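Local coordinates for oxidoreductase, 2OG-Fe oxygenase family protein, putative, expressed (Oryza sativa subsp. japonica, PDB 5XOI) that probably acts as an iron(II)-dependent dioxygenase of the AlkB family that uses 2-oxoglutarate as co-substrate, at residues V14-F19 with G185-F190; G161-F166 with K179-S184. One frame throughout, in Å; residues are numbered along the deposited sequence.

Interaction 1 of 2, residues V14-F19 with G185-F190; sequences VLLKKF and GDVLIF
D186 grips the type II turn L16 to F19 with both carboxylate oxygens. Its OD1 accepts the backbone N of K18 at 2.9 Å, on the anti side, 20° out of plane. Its OD2 is met on the syn side by K17 NZ at 2.6 Å, a salt bridge. The K17 chain is bent at chi2 (-64°) and again at chi3 (-60°), which folds CD and CE back beside the same carboxylate. OD2 also accepts the backbone N of E183, and NZ has a second acid partner in E183. These donors would probably favour the charged carboxylate.

The side toward solvent is carried by the lysines: K18 is exposed and K17 partly so, while D186 beneath them is buried. K18 NZ is probably hydrogen-bonded to the backbone O of S184. G185 lies close under the turn, at backbone angles that call for glycine.

The tight part is the backbone pairing. V14 with I189 and L16 with V187 are antiparallel hydrogen-bonded pairs, each with two bonds; L16 N to V187 O is the shortest at 2.7 Å. L16 CD1 also lies 3.3 Å from V187 O. On the face of V14, L16, V187 and I189 the other contacts are ordinary van der Waals ones, L16 CD1 lying 4.1 Å from I189 CG1. F19 closes this patch: CD2 is 4.0 Å from V187 CG2, and L16 CD2 stands over one ring face toward the rim. On the opposite face L15 and L188 form the non-hydrogen-bonded pair; L15 CB meets L188 CD1 at 4.2 Å, and L15 CD1 lies against D186 CB.

The pairing belongs to the seven-stranded sheet of the double-stranded beta-helix fold. Helix 87-106 covers the V14, L16, V187 and I189 face through S100 and A96. Strand 6-10 flanks strand 13-16, and strand 155-161 flanks strand 187-190.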
loop_
_atom_site.group_PDB
_atom_site.type_symbol
_atom_site.label_atom_id
_atom_site.label_comp_id
_atom_site.label_asym_id
_atom_site.label_seq_id
_atom_site.Cartn_x
_atom_site.Cartn_y
_atom_site.Cartn_z
ATOM N N VAL A 14 10.569 3.115 -5.654
ATOM C CA VAL A 14 10.884 1.966 -6.488
ATOM C C VAL A 14 9.608 1.161 -6.684
ATOM O O VAL A 14 8.903 0.864 -5.715
ATOM C CB VAL A 14 11.977 1.097 -5.846
ATOM C CG1 VAL A 14 12.168 -0.199 -6.622
ATOM C CG2 VAL A 14 13.280 1.881 -5.780
ATOM N N LEU A 15 9.324 0.798 -7.935
ATOM C CA LEU A 15 8.215 -0.083 -8.278
ATOM C C LEU A 15 8.776 -1.452 -8.653
ATOM O O LEU A 15 9.584 -1.566 -9.584
ATOM C CB LEU A 15 7.396 0.500 -9.429
ATOM C CG LEU A 15 6.357 -0.423 -10.070
ATOM C CD1 LEU A 15 5.281 -0.834 -9.057
ATOM C CD2 LEU A 15 5.724 0.269 -11.244
ATOM N N LEU A 16 8.364 -2.477 -7.918
ATOM C CA LEU A 16 8.819 -3.849 -8.139
ATOM C C LEU A 16 7.717 -4.573 -8.914
ATOM O O LEU A 16 6.682 -4.951 -8.350
ATOM C CB LEU A 16 9.135 -4.536 -6.812
ATOM C CG LEU A 16 10.226 -3.904 -5.949
ATOM C CD1 LEU A 16 9.627 -2.838 -5.027
ATOM C CD2 LEU A 16 10.916 -4.949 -5.096
ATOM N N LYS A 17 7.931 -4.755 -10.215
ATOM C CA LYS A 17 6.894 -5.343 -11.059
ATOM C C LYS A 17 6.735 -6.828 -10.763
ATOM O O LYS A 17 7.720 -7.572 -10.732
ATOM C CB LYS A 17 7.225 -5.143 -12.541
ATOM C CG LYS A 17 7.250 -3.693 -12.995
ATOM C CD LYS A 17 5.889 -3.027 -12.887
ATOM C CE LYS A 17 4.851 -3.730 -13.750
ATOM N NZ LYS A 17 3.478 -3.134 -13.605
ATOM N N LYS A 18 5.486 -7.262 -10.570
ATOM C CA LYS A 18 5.159 -8.685 -10.408
ATOM C C LYS A 18 6.013 -9.336 -9.317
ATOM O O LYS A 18 6.469 -10.475 -9.442
ATOM C CB LYS A 18 5.307 -9.429 -11.739
ATOM C CG LYS A 18 4.387 -8.913 -12.854
ATOM C CD LYS A 18 2.925 -8.912 -12.421
ATOM C CE LYS A 18 2.024 -8.201 -13.446
ATOM N NZ LYS A 18 0.566 -8.561 -13.301
ATOM N N PHE A 19 6.260 -8.586 -8.241
ATOM C CA PHE A 19 7.137 -9.075 -7.181
ATOM C C PHE A 19 6.489 -10.208 -6.387
ATOM O O PHE A 19 7.174 -11.154 -5.974
ATOM C CB PHE A 19 7.511 -7.911 -6.260
ATOM C CG PHE A 19 8.576 -8.234 -5.261
ATOM C CD1 PHE A 19 9.898 -8.365 -5.657
ATOM C CD2 PHE A 19 8.260 -8.383 -3.917
ATOM C CE1 PHE A 19 10.898 -8.655 -4.723
ATOM C CE2 PHE A 19 9.248 -8.676 -2.976
ATOM C CZ PHE A 19 10.567 -8.813 -3.384
ATOM N N GLY A 185 0.211 -8.064 -8.260
ATOM C CA GLY A 185 1.525 -8.541 -7.903
ATOM C C GLY A 185 2.573 -7.463 -7.737
ATOM O O GLY A 185 3.643 -7.744 -7.181
ATOM N N ASP A 186 2.309 -6.243 -8.201
ATOM C CA ASP A 186 3.292 -5.172 -8.062
ATOM C C ASP A 186 3.445 -4.762 -6.600
ATOM O O ASP A 186 2.488 -4.775 -5.816
ATOM C CB ASP A 186 2.900 -3.943 -8.877
ATOM C CG ASP A 186 3.019 -4.151 -10.393
ATOM O OD1 ASP A 186 3.508 -5.212 -10.842
ATOM O OD2 ASP A 186 2.611 -3.224 -11.134
ATOM N N VAL A 187 4.668 -4.394 -6.230
ATOM C CA VAL A 187 4.942 -3.800 -4.925
ATOM C C VAL A 187 5.588 -2.450 -5.168
ATOM O O VAL A 187 6.545 -2.348 -5.938
ATOM C CB VAL A 187 5.847 -4.685 -4.048
ATOM C CG1 VAL A 187 6.257 -3.927 -2.773
ATOM C CG2 VAL A 187 5.122 -5.958 -3.680
ATOM N N LEU A 188 5.039 -1.413 -4.547
ATOM C CA LEU A 188 5.553 -0.055 -4.667
ATOM C C LEU A 188 6.108 0.369 -3.315
ATOM O O LEU A 188 5.479 0.117 -2.284
ATOM C CB LEU A 188 4.442 0.910 -5.098
ATOM C CG LEU A 188 4.822 2.386 -5.113
ATOM C CD1 LEU A 188 5.803 2.660 -6.245
ATOM C CD2 LEU A 188 3.571 3.247 -5.275
ATOM N N ILE A 189 7.286 0.992 -3.312
ATOM C CA ILE A 189 7.902 1.499 -2.087
ATOM C C ILE A 189 8.189 2.978 -2.280
ATOM O O ILE A 189 8.768 3.362 -3.295
ATOM C CB ILE A 189 9.202 0.745 -1.742
ATOM C CG1 ILE A 189 8.934 -0.754 -1.617
ATOM C CG2 ILE A 189 9.782 1.292 -0.428
ATOM C CD1 ILE A 189 10.124 -1.554 -1.159
ATOM N N PHE A 190 7.777 3.814 -1.323
ATOM C CA PHE A 190 8.253 5.193 -1.295
ATOM C C PHE A 190 8.760 5.552 0.099
ATOM O O PHE A 190 8.035 5.429 1.092
ATOM C CB PHE A 190 7.206 6.213 -1.813
ATOM C CG PHE A 190 5.785 6.079 -1.266
ATOM C CD1 PHE A 190 4.886 5.158 -1.803
ATOM C CD2 PHE A 190 5.309 6.985 -0.321
ATOM C CE1 PHE A 190 3.567 5.087 -1.348
ATOM C CE2 PHE A 190 3.996 6.925 0.136
ATOM C CZ PHE A 190 3.123 5.967 -0.369
#

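Interaction 2 of 2, residues G161-F166 with K179-S184; sequences GDTAEF and KVDLES
F166 and L182 make the closest apolar contact between the two strands. L182 CD1 comes within 3.5 Å of F166 CG. F166 CG, anti to the backbone N (chi1 -178°), sets the start of the ring there. V180 lies alongside, its CG1 4.1 Å from F166 CD2. T163 CG2 rests 3.8 Å from D181 CB.

Backbone bonds come in two pairs, A164 with L182 and F166 with V180. They make residues 163-169 and 178-182 a beta hairpin in the four-stranded sheet of the double-stranded beta-helix. The F166 side chain lies about 3 Å from that of H199, a manganese ligand, and about 4 Å from a succinate that may come from the crystallisation liquor. A164 packs on R223, which binds 2-oxoglutarate and succinate, so the hairpin borders the co-substrate site.

Side-chain bonds and water close the other end. S184 OG accepts G161 N at 2.9 Å and also bonds Q25. An alanine here would probably leave G161 N and Q25 OE1 without this partner. One water joins G161 O, T163 OG1 and S184 N, and another links D162 O to L182 O.

The like-charged E165 and D181 pack side by side, with E165 OE2 salt-bridged to K205.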
loop_
_atom_site.group_PDB
_atom_site.type_symbol
_atom_site.label_atom_id
_atom_site.label_comp_id
_atom_site.label_asym_id
_atom_site.label_seq_id
_atom_site.Cartn_x
_atom_site.Cartn_y
_atom_site.Cartn_z
ATOM N N GLY A 161 -5.243 -7.994 -7.849
ATOM C CA GLY A 161 -6.524 -7.900 -8.534
ATOM C C GLY A 161 -6.481 -6.969 -9.728
ATOM O O GLY A 161 -5.514 -6.979 -10.493
ATOM N N ASP A 162 -7.529 -6.172 -9.915
ATOM C CA ASP A 162 -7.554 -5.212 -11.014
ATOM C C ASP A 162 -6.458 -4.157 -10.867
ATOM O O ASP A 162 -6.065 -3.779 -9.759
ATOM C CB ASP A 162 -8.912 -4.518 -11.070
ATOM C CG ASP A 162 -10.018 -5.435 -11.549
ATOM O OD1 ASP A 162 -9.734 -6.367 -12.347
ATOM O OD2 ASP A 162 -11.179 -5.210 -11.135
ATOM N N THR A 163 -5.995 -3.658 -12.007
ATOM C CA THR A 163 -4.963 -2.630 -12.040
ATOM C C THR A 163 -5.506 -1.296 -11.540
ATOM O O THR A 163 -6.645 -0.922 -11.845
ATOM C CB THR A 163 -4.453 -2.485 -13.470
ATOM O OG1 THR A 163 -3.876 -3.730 -13.889
ATOM C CG2 THR A 163 -3.423 -1.343 -13.586
ATOM N N ALA A 164 -4.689 -0.579 -10.764
ATOM C CA ALA A 164 -5.000 0.789 -10.359
ATOM C C ALA A 164 -4.169 1.768 -11.172
ATOM O O ALA A 164 -2.998 1.514 -11.439
ATOM C CB ALA A 164 -4.704 1.011 -8.877
ATOM N N GLU A 165 -4.784 2.885 -11.564
ATOM C CA GLU A 165 -4.054 4.048 -12.053
ATOM C C GLU A 165 -3.667 4.869 -10.824
ATOM O O GLU A 165 -4.541 5.391 -10.125
ATOM C CB GLU A 165 -4.912 4.840 -13.044
ATOM C CG GLU A 165 -5.227 4.034 -14.309
ATOM C CD GLU A 165 -6.037 4.796 -15.353
ATOM O OE1 GLU A 165 -5.951 6.043 -15.408
ATOM O OE2 GLU A 165 -6.747 4.134 -16.143
ATOM N N PHE A 166 -2.365 4.942 -10.534
ATOM C CA PHE A 166 -1.841 5.505 -9.289
ATOM C C PHE A 166 -1.203 6.853 -9.596
ATOM O O PHE A 166 -0.337 6.947 -10.472
ATOM C CB PHE A 166 -0.830 4.537 -8.659
ATOM C CG PHE A 166 -0.261 4.987 -7.333
ATOM C CD1 PHE A 166 -0.958 4.770 -6.147
ATOM C CD2 PHE A 166 0.999 5.577 -7.264
ATOM C CE1 PHE A 166 -0.429 5.153 -4.927
ATOM C CE2 PHE A 166 1.536 5.962 -6.029
ATOM C CZ PHE A 166 0.819 5.751 -4.867
ATOM N N LYS A 179 1.609 9.552 -13.341
ATOM C CA LYS A 179 0.765 8.356 -13.290
ATOM C C LYS A 179 1.604 7.106 -13.539
ATOM O O LYS A 179 2.454 7.088 -14.433
ATOM C CB LYS A 179 -0.372 8.401 -14.337
ATOM C CG LYS A 179 -1.186 9.691 -14.390
ATOM C CD LYS A 179 -2.068 9.731 -15.648
ATOM C CE LYS A 179 -2.759 11.081 -15.825
ATOM N NZ LYS A 179 -3.460 11.189 -17.135
ATOM N N VAL A 180 1.355 6.059 -12.752
ATOM C CA VAL A 180 1.888 4.728 -13.028
ATOM C C VAL A 180 0.781 3.716 -12.771
ATOM O O VAL A 180 -0.031 3.878 -11.856
ATOM C CB VAL A 180 3.138 4.400 -12.177
ATOM C CG1 VAL A 180 2.805 4.343 -10.676
ATOM C CG2 VAL A 180 3.770 3.095 -12.643
ATOM N N ASP A 181 0.734 2.671 -13.594
ATOM C CA ASP A 181 -0.206 1.588 -13.349
ATOM C C ASP A 181 0.366 0.613 -12.327
ATOM O O ASP A 181 1.496 0.125 -12.477
ATOM C CB ASP A 181 -0.536 0.838 -14.636
ATOM C CG ASP A 181 -1.441 1.624 -15.567
ATOM O OD1 ASP A 181 -1.983 2.683 -15.185
ATOM O OD2 ASP A 181 -1.611 1.157 -16.708
ATOM N N LEU A 182 -0.429 0.301 -11.313
ATOM C CA LEU A 182 -0.085 -0.720 -10.332
ATOM C C LEU A 182 -0.918 -1.949 -10.661
ATOM O O LEU A 182 -2.143 -1.944 -10.480
ATOM C CB LEU A 182 -0.330 -0.230 -8.906
ATOM C CG LEU A 182 0.445 1.035 -8.505
ATOM C CD1 LEU A 182 0.065 1.467 -7.085
ATOM C CD2 LEU A 182 1.937 0.795 -8.598
ATOM N N GLU A 183 -0.256 -2.980 -11.192
ATOM C CA GLU A 183 -0.899 -4.207 -11.646
ATOM C C GLU A 183 -0.795 -5.273 -10.566
ATOM O O GLU A 183 0.009 -5.167 -9.645
ATOM C CB GLU A 183 -0.252 -4.725 -12.936
ATOM C CG GLU A 183 -0.154 -3.709 -14.053
ATOM C CD GLU A 183 0.502 -4.295 -15.289
ATOM O OE1 GLU A 183 -0.213 -4.610 -16.259
ATOM O OE2 GLU A 183 1.738 -4.454 -15.284
ATOM N N SER A 184 -1.613 -6.315 -10.697
ATOM C CA SER A 184 -1.622 -7.375 -9.690
ATOM C C SER A 184 -0.230 -7.979 -9.515
ATOM O O SER A 184 0.421 -8.370 -10.490
ATOM C CB SER A 184 -2.620 -8.468 -10.079
ATOM O OG SER A 184 -2.899 -9.302 -8.969
HETATM O O HOH W 1 -3.830 -6.082 -12.523
HETATM O O HOH W 2 -3.579 -3.413 -8.629
HETATM O O HOH W 3 -3.293 -3.966 -16.340
#

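In the fold
Strand 13-16 lies near the N terminus and pairs with strand 187-190, so interaction 1 closes a loop of 165 residues. Helix 87-106 and strands of both main sheets lie within that loop. Interaction 2 is nested inside it and closes a hairpin with 12 residues between its segments. The chain then leaves 179-184 and enters 185-190 directly, passing from the four-stranded sheet to the seven-stranded one. The contacts meet at this passage, where the two lysines of 14-19 reach the end of 179-184. Further along, L188 packs on F166 and L15 on V180. Together they tie the two sheets to each other.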